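Local coordinates for UPF0053 protein HI_0107 (Haemophilus influenzae, PDB 3LAE) that is of uncharacterised function but, as a CBS-domain membrane protein whose C-terminal transporter-associated domain is seen here, may bind flavin adenine dinucleotide, at residues N27-D31 / I58-L62; I49-G53 / I65-N71. All coordinates share one frame; numbering follows the deposited sequence.

Overall arrangement
Both contacts pin a loop against strand 61-69, one near each end of it, within the C-terminal transporter-associated domain, a small antiparallel sheet with helices 19-26 and 38-45. In contact 1 the loop that follows helix 19-26 meets the hairpin turn leading into the strand; in contact 2 the loop that follows helix 38-45 runs along the strand's far half before entering strand 55-58. The two centres lie about 19 Å apart, on opposite sides of the centre of the chain, and apart from being adjacent in sequence the two contacts do not touch. Contact 1 is partly buried, contact 2 lies at the surface. The 1,2-ethanediol beside contact 2 probably comes from the crystallisation liquor.

Contact 1 (N27-D31 / I58-L62); sequences NWELD and IDGLL
Leu30 and Asp59 bring the two backbones nearest, their CA atoms 5.5 Å apart, where the irregular 27-31 segment passes the type I' turn from Ile58 to Leu61. Asp59 and Gly60 both carry the positive phi values such a turn needs, which glycine, lacking a CB, adopts readily. The turn is closed by paired hydrogen bonds between the backbones of Ile58 and Leu61.

The Asp59 carboxylate meets the passing loop: Asp31 N donates to Asp59 OD1 at 3.0 Å, almost straight at 165° but from well above the carboxylate plane. Beside this bond, Leu30 CD2 lies 3.8 Å from Asp59 CB. A water bridges Glu29 N and Asp59 O.

The turn is the tip of the beta hairpin joining strands 55-58 and 61-69, so the loop after helix 19-26 is fastened to the sheet at a hairpin end. Leu61, first residue of the second strand, divides its two methyls. Leu61 CD2 sits over the five-membered ring of Trp28 in a CH-pi contact, 3.9 Å from its centroid, while Leu61 CD1 lies 3.8 Å from Trp28 CE3 and 3.5 Å from Leu30 CD2. With CG anti to its carbonyl carbon (chi1 -68°), Trp28 lays its broad indole face against this branched side chain, and Val78 and Lys80 of the neighbouring strand also touch the ring.

Contact 2 (I49-G53 / I65-N71); sequences IPDEG and ILEVGDN. With EDO (1,2-ethanediol), chain E.
Glu52 reaches across to the strand with its carboxylate, and Glu52 OE2 accepts the backbone N-H of Val68, N to OE2 2.9 Å, through its anti lone pair, nearly straight at 169°. The other oxygen is tied in through water: one molecule donates both to Glu52 OE1 and to Leu66 O. One glutamate side chain therefore takes up a backbone N-H directly and a carbonyl by way of water. A second direct bond lies one residue further along the loop, Gly53 N to Ile65 O at 2.8 Å, from a donor tilted only slightly from the carbonyl plane. Glycine suits this position, since without a CB it readily adopts the positive phi found here.

Van der Waals contacts fill in between and beyond. In the conformer described, Val68 CG2 lies beside Pro50 O and Glu52 CG, while Val68 CG1 makes an apolar contact with Ile49 CD1, tip to tip at 3.9 Å. Ile49 extends its longer branch anti to the backbone N (chi1 170°), which carries Ile49 CD1 on to the backbone of Asn71, 3.8 Å from Asn71 C. Ile65, also in the conformer described, packs against the middle of the loop, Ile65 CB 3.7 Å from Asp51 O.

The strand is not regular here: Leu66 and Glu67 both face Gln75 on strand 72-80, a classic beta bulge, and the N-H that Glu52 accepts belongs to the residue just after it. Extension of the Glu52 chain beyond CG (chi2 173°) brings the carboxylate to that point.

Further out, Thr54 OG1 is hydrogen-bonded to Asp51 O, and Ile49 and Ile65 also pack on helix 38-45, against Leu43 and Ile42 respectively. At the strand's end, Asp70 N donates to O1 of the ethanediol.

Contact 1 (N27-D31 / I58-L62)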
loop_
_atom_site.group_PDB
_atom_site.type_symbol
_atom_site.label_atom_id
_atom_site.label_comp_id
_atom_site.label_asym_id
_atom_site.label_seq_id
_atom_site.Cartn_x
_atom_site.Cartn_y
_atom_site.Cartn_z
ATOM N N ASN A 27 -5.387 3.355 -11.786
ATOM C CA ASN A 27 -6.821 3.623 -11.709
ATOM C C ASN A 27 -7.423 3.173 -10.377
ATOM O O ASN A 27 -8.567 2.707 -10.325
ATOM C CB ASN A 27 -7.555 2.955 -12.877
ATOM C CG ASN A 27 -9.015 3.345 -12.948
ATOM O OD1 ASN A 27 -9.400 4.437 -12.531
ATOM N ND2 ASN A 27 -9.838 2.452 -13.480
ATOM N N TRP A 28 -6.645 3.302 -9.305
ATOM C CA TRP A 28 -7.122 2.964 -7.971
ATOM C C TRP A 28 -7.831 4.170 -7.389
ATOM O O TRP A 28 -7.794 5.267 -7.958
ATOM C CB TRP A 28 -5.974 2.529 -7.059
ATOM C CG TRP A 28 -5.342 1.205 -7.430
ATOM C CD1 TRP A 28 -5.823 0.273 -8.309
ATOM C CD2 TRP A 28 -4.115 0.674 -6.916
ATOM N NE1 TRP A 28 -4.967 -0.803 -8.372
ATOM C CE2 TRP A 28 -3.911 -0.583 -7.522
ATOM C CE3 TRP A 28 -3.175 1.133 -5.989
ATOM C CZ2 TRP A 28 -2.799 -1.375 -7.245
ATOM C CZ3 TRP A 28 -2.070 0.348 -5.716
ATOM C CH2 TRP A 28 -1.889 -0.890 -6.343
ATOM N N GLU A 29 -8.471 3.987 -6.242
ATOM C CA GLU A 29 -9.212 5.094 -5.665
ATOM C C GLU A 29 -8.866 5.266 -4.204
ATOM O O GLU A 29 -9.732 5.360 -3.338
ATOM C CB GLU A 29 -10.706 4.905 -5.900
ATOM C CG GLU A 29 -11.025 4.875 -7.388
ATOM C CD GLU A 29 -12.499 4.773 -7.679
ATOM O OE1 GLU A 29 -13.056 3.673 -7.503
ATOM O OE2 GLU A 29 -13.096 5.792 -8.089
ATOM N N LEU A 30 -7.567 5.314 -3.950
ATOM C CA LEU A 30 -7.067 5.534 -2.609
ATOM C C LEU A 30 -7.394 6.956 -2.183
ATOM O O LEU A 30 -7.325 7.886 -2.988
ATOM C CB LEU A 30 -5.560 5.295 -2.569
ATOM C CG LEU A 30 -5.204 3.908 -3.109
ATOM C CD1 LEU A 30 -3.722 3.651 -3.050
ATOM C CD2 LEU A 30 -5.980 2.863 -2.312
ATOM N N ASP A 31 -7.776 7.103 -0.920
ATOM C CA ASP A 31 -8.100 8.410 -0.345
ATOM C C ASP A 31 -6.827 9.232 -0.186
ATOM O O ASP A 31 -5.915 8.834 0.529
ATOM C CB ASP A 31 -8.753 8.192 1.017
ATOM C CG ASP A 31 -9.318 9.465 1.627
ATOM O OD1 ASP A 31 -9.012 10.581 1.156
ATOM O OD2 ASP A 31 -10.082 9.332 2.600
ATOM N N ILE A 58 -8.648 -1.823 2.333
ATOM C CA ILE A 58 -8.701 -0.364 2.376
ATOM C C ILE A 58 -8.986 0.177 0.988
ATOM O O ILE A 58 -8.261 -0.131 0.037
ATOM C CB ILE A 58 -7.369 0.265 2.854
ATOM C CG1 ILE A 58 -6.991 -0.220 4.254
ATOM C CG2 ILE A 58 -7.474 1.785 2.857
ATOM C CD1 ILE A 58 -5.670 0.333 4.749
ATOM N N ASP A 59 -10.044 0.974 0.867
ATOM C CA ASP A 59 -10.285 1.741 -0.353
ATOM C C ASP A 59 -10.247 0.900 -1.624
ATOM O O ASP A 59 -9.625 1.289 -2.612
ATOM C CB ASP A 59 -9.270 2.879 -0.482
ATOM C CG ASP A 59 -9.413 3.912 0.611
ATOM O OD1 ASP A 59 -8.494 4.738 0.752
ATOM O OD2 ASP A 59 -10.432 3.895 1.337
ATOM N N GLY A 60 -10.902 -0.256 -1.596
ATOM C CA GLY A 60 -11.020 -1.089 -2.784
ATOM C C GLY A 60 -9.848 -2.020 -3.021
ATOM O O GLY A 60 -9.797 -2.706 -4.058
ATOM N N LEU A 61 -8.912 -2.057 -2.072
ATOM C CA LEU A 61 -7.752 -2.934 -2.180
ATOM C C LEU A 61 -7.692 -3.957 -1.051
ATOM O O LEU A 61 -8.007 -3.644 0.097
ATOM C CB LEU A 61 -6.467 -2.121 -2.157
ATOM C CG LEU A 61 -6.279 -1.032 -3.222
ATOM C CD1 LEU A 61 -4.915 -0.399 -3.032
ATOM C CD2 LEU A 61 -6.434 -1.613 -4.627
ATOM N N LEU A 62 -7.266 -5.168 -1.395
ATOM C CA LEU A 62 -6.979 -6.207 -0.415
ATOM C C LEU A 62 -5.468 -6.265 -0.257
ATOM O O LEU A 62 -4.730 -6.590 -1.201
ATOM C CB LEU A 62 -7.518 -7.543 -0.916
ATOM C CG LEU A 62 -7.252 -8.774 -0.047
ATOM C CD1 LEU A 62 -7.947 -8.625 1.298
ATOM C CD2 LEU A 62 -7.748 -10.006 -0.774
HETATM O O HOH W 1 -9.036 1.383 -5.363
#

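Contact 2 (I49-G53 / I65-N71)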
loop_
_atom_site.group_PDB
_atom_site.type_symbol
_atom_site.label_atom_id
_atom_site.label_comp_id
_atom_site.label_asym_id
_atom_site.label_seq_id
_atom_site.Cartn_x
_atom_site.Cartn_y
_atom_site.Cartn_z
ATOM N N ILE A 49 0.663 -0.359 14.877
ATOM C CA ILE A 49 1.585 -0.693 13.793
ATOM C C ILE A 49 1.449 -2.177 13.473
ATOM O O ILE A 49 1.721 -3.030 14.315
ATOM C CB ILE A 49 3.043 -0.350 14.144
ATOM C CG1 ILE A 49 3.995 -0.940 13.100
ATOM C CG2 ILE A 49 3.391 -0.857 15.538
ATOM C CD1 ILE A 49 3.817 -0.370 11.715
ATOM N N PRO A 50 1.005 -2.489 12.251
ATOM C CA PRO A 50 0.569 -3.853 11.936
ATOM C C PRO A 50 1.719 -4.823 11.754
ATOM O O PRO A 50 2.780 -4.451 11.262
ATOM C CB PRO A 50 -0.172 -3.679 10.617
ATOM C CG PRO A 50 0.463 -2.473 10.002
ATOM C CD PRO A 50 0.840 -1.568 11.116
ATOM N N ASP A 51 1.499 -6.069 12.150
ATOM C CA ASP A 51 2.497 -7.097 11.955
ATOM C C ASP A 51 2.573 -7.467 10.488
ATOM O O ASP A 51 1.603 -7.342 9.741
ATOM C CB ASP A 51 2.144 -8.359 12.746
ATOM C CG ASP A 51 2.155 -8.138 14.236
ATOM O OD1 ASP A 51 2.673 -7.094 14.688
ATOM O OD2 ASP A 51 1.645 -9.021 14.957
ATOM N N GLU A 52 3.739 -7.928 10.078
ATOM C CA GLU A 52 3.836 -8.620 8.815
ATOM C C GLU A 52 2.846 -9.778 8.809
ATOM O O GLU A 52 2.620 -10.422 9.839
ATOM C CB GLU A 52 5.261 -9.119 8.617
ATOM C CG GLU A 52 6.230 -7.958 8.500
ATOM C CD GLU A 52 7.684 -8.382 8.481
ATOM O OE1 GLU A 52 7.984 -9.598 8.593
ATOM O OE2 GLU A 52 8.541 -7.492 8.335
ATOM N N GLY A 53 2.263 -10.033 7.645
ATOM C CA GLY A 53 1.286 -11.093 7.497
ATOM C C GLY A 53 -0.149 -10.634 7.661
ATOM O O GLY A 53 -1.081 -11.378 7.346
ATOM N N ILE A 65 0.431 -7.114 4.396
ATOM C CA ILE A 65 1.680 -6.497 4.833
ATOM C C ILE A 65 2.816 -7.513 4.721
ATOM O O ILE A 65 2.780 -8.568 5.365
ATOM C CB ILE A 65 1.573 -5.986 6.288
ATOM C CG1 ILE A 65 0.345 -5.089 6.440
ATOM C CG2 ILE A 65 2.832 -5.237 6.683
ATOM C CD1 ILE A 65 0.378 -3.869 5.541
ATOM N N LEU A 66 3.831 -7.201 3.914
ATOM C CA LEU A 66 4.952 -8.120 3.713
ATOM C C LEU A 66 6.190 -7.793 4.555
ATOM O O LEU A 66 6.896 -8.697 5.014
ATOM C CB LEU A 66 5.364 -8.162 2.239
ATOM C CG LEU A 66 4.332 -8.586 1.214
ATOM C CD1 LEU A 66 4.963 -8.587 -0.171
ATOM C CD2 LEU A 66 3.766 -9.975 1.564
ATOM N N GLU A 67 6.466 -6.502 4.733
ATOM C CA GLU A 67 7.678 -6.075 5.411
ATOM C C GLU A 67 7.390 -4.816 6.200
ATOM O O GLU A 67 6.853 -3.849 5.646
ATOM C CB GLU A 67 8.817 -5.782 4.418
ATOM C CG GLU A 67 10.141 -5.535 5.132
ATOM C CD GLU A 67 11.258 -5.041 4.226
ATOM O OE1 GLU A 67 11.093 -5.096 2.993
ATOM O OE2 GLU A 67 12.303 -4.586 4.763
ATOM N N VAL A 68 7.733 -4.844 7.486
ATOM C CA VAL A 68 7.639 -3.676 8.361
ATOM C C VAL A 68 9.014 -3.389 8.946
ATOM O O VAL A 68 9.741 -4.316 9.308
ATOM C CB VAL A 68 6.651 -3.924 9.523
ATOM C CG1 VAL A 68 6.607 -2.729 10.473
ATOM C CG2 VAL A 68 5.268 -4.234 8.994
ATOM N N GLY A 69 9.364 -2.119 9.060
ATOM C CA GLY A 69 10.630 -1.743 9.653
ATOM C C GLY A 69 10.520 -0.309 10.101
ATOM O O GLY A 69 9.841 0.488 9.461
ATOM N N ASP A 70 11.172 0.020 11.208
ATOM C CA ASP A 70 11.139 1.370 11.756
ATOM C C ASP A 70 9.711 1.858 11.917
ATOM O O ASP A 70 9.392 3.009 11.641
ATOM C CB ASP A 70 11.952 2.336 10.897
ATOM C CG ASP A 70 13.398 2.428 11.343
ATOM O OD1 ASP A 70 13.861 1.499 12.040
ATOM O OD2 ASP A 70 14.068 3.426 11.001
ATOM N N ASN A 71 8.854 0.963 12.394
ATOM C CA ASN A 71 7.442 1.280 12.570
ATOM C C ASN A 71 6.806 1.906 11.331
ATOM O O ASN A 71 5.922 2.759 11.442
ATOM C CB ASN A 71 7.235 2.199 13.776
ATOM C CG ASN A 71 7.567 1.521 15.091
ATOM O OD1 ASN A 71 8.154 2.134 15.980
ATOM N ND2 ASN A 71 7.192 0.249 15.220
HETATM C C1 EDO E . 12.588 -2.381 14.043
HETATM O O1 EDO E . 12.988 -1.221 13.303
HETATM C C2 EDO E . 11.830 -3.326 13.120
HETATM O O2 EDO E . 12.678 -3.699 12.029
HETATM O O HOH W 2 7.221 -11.330 6.408
#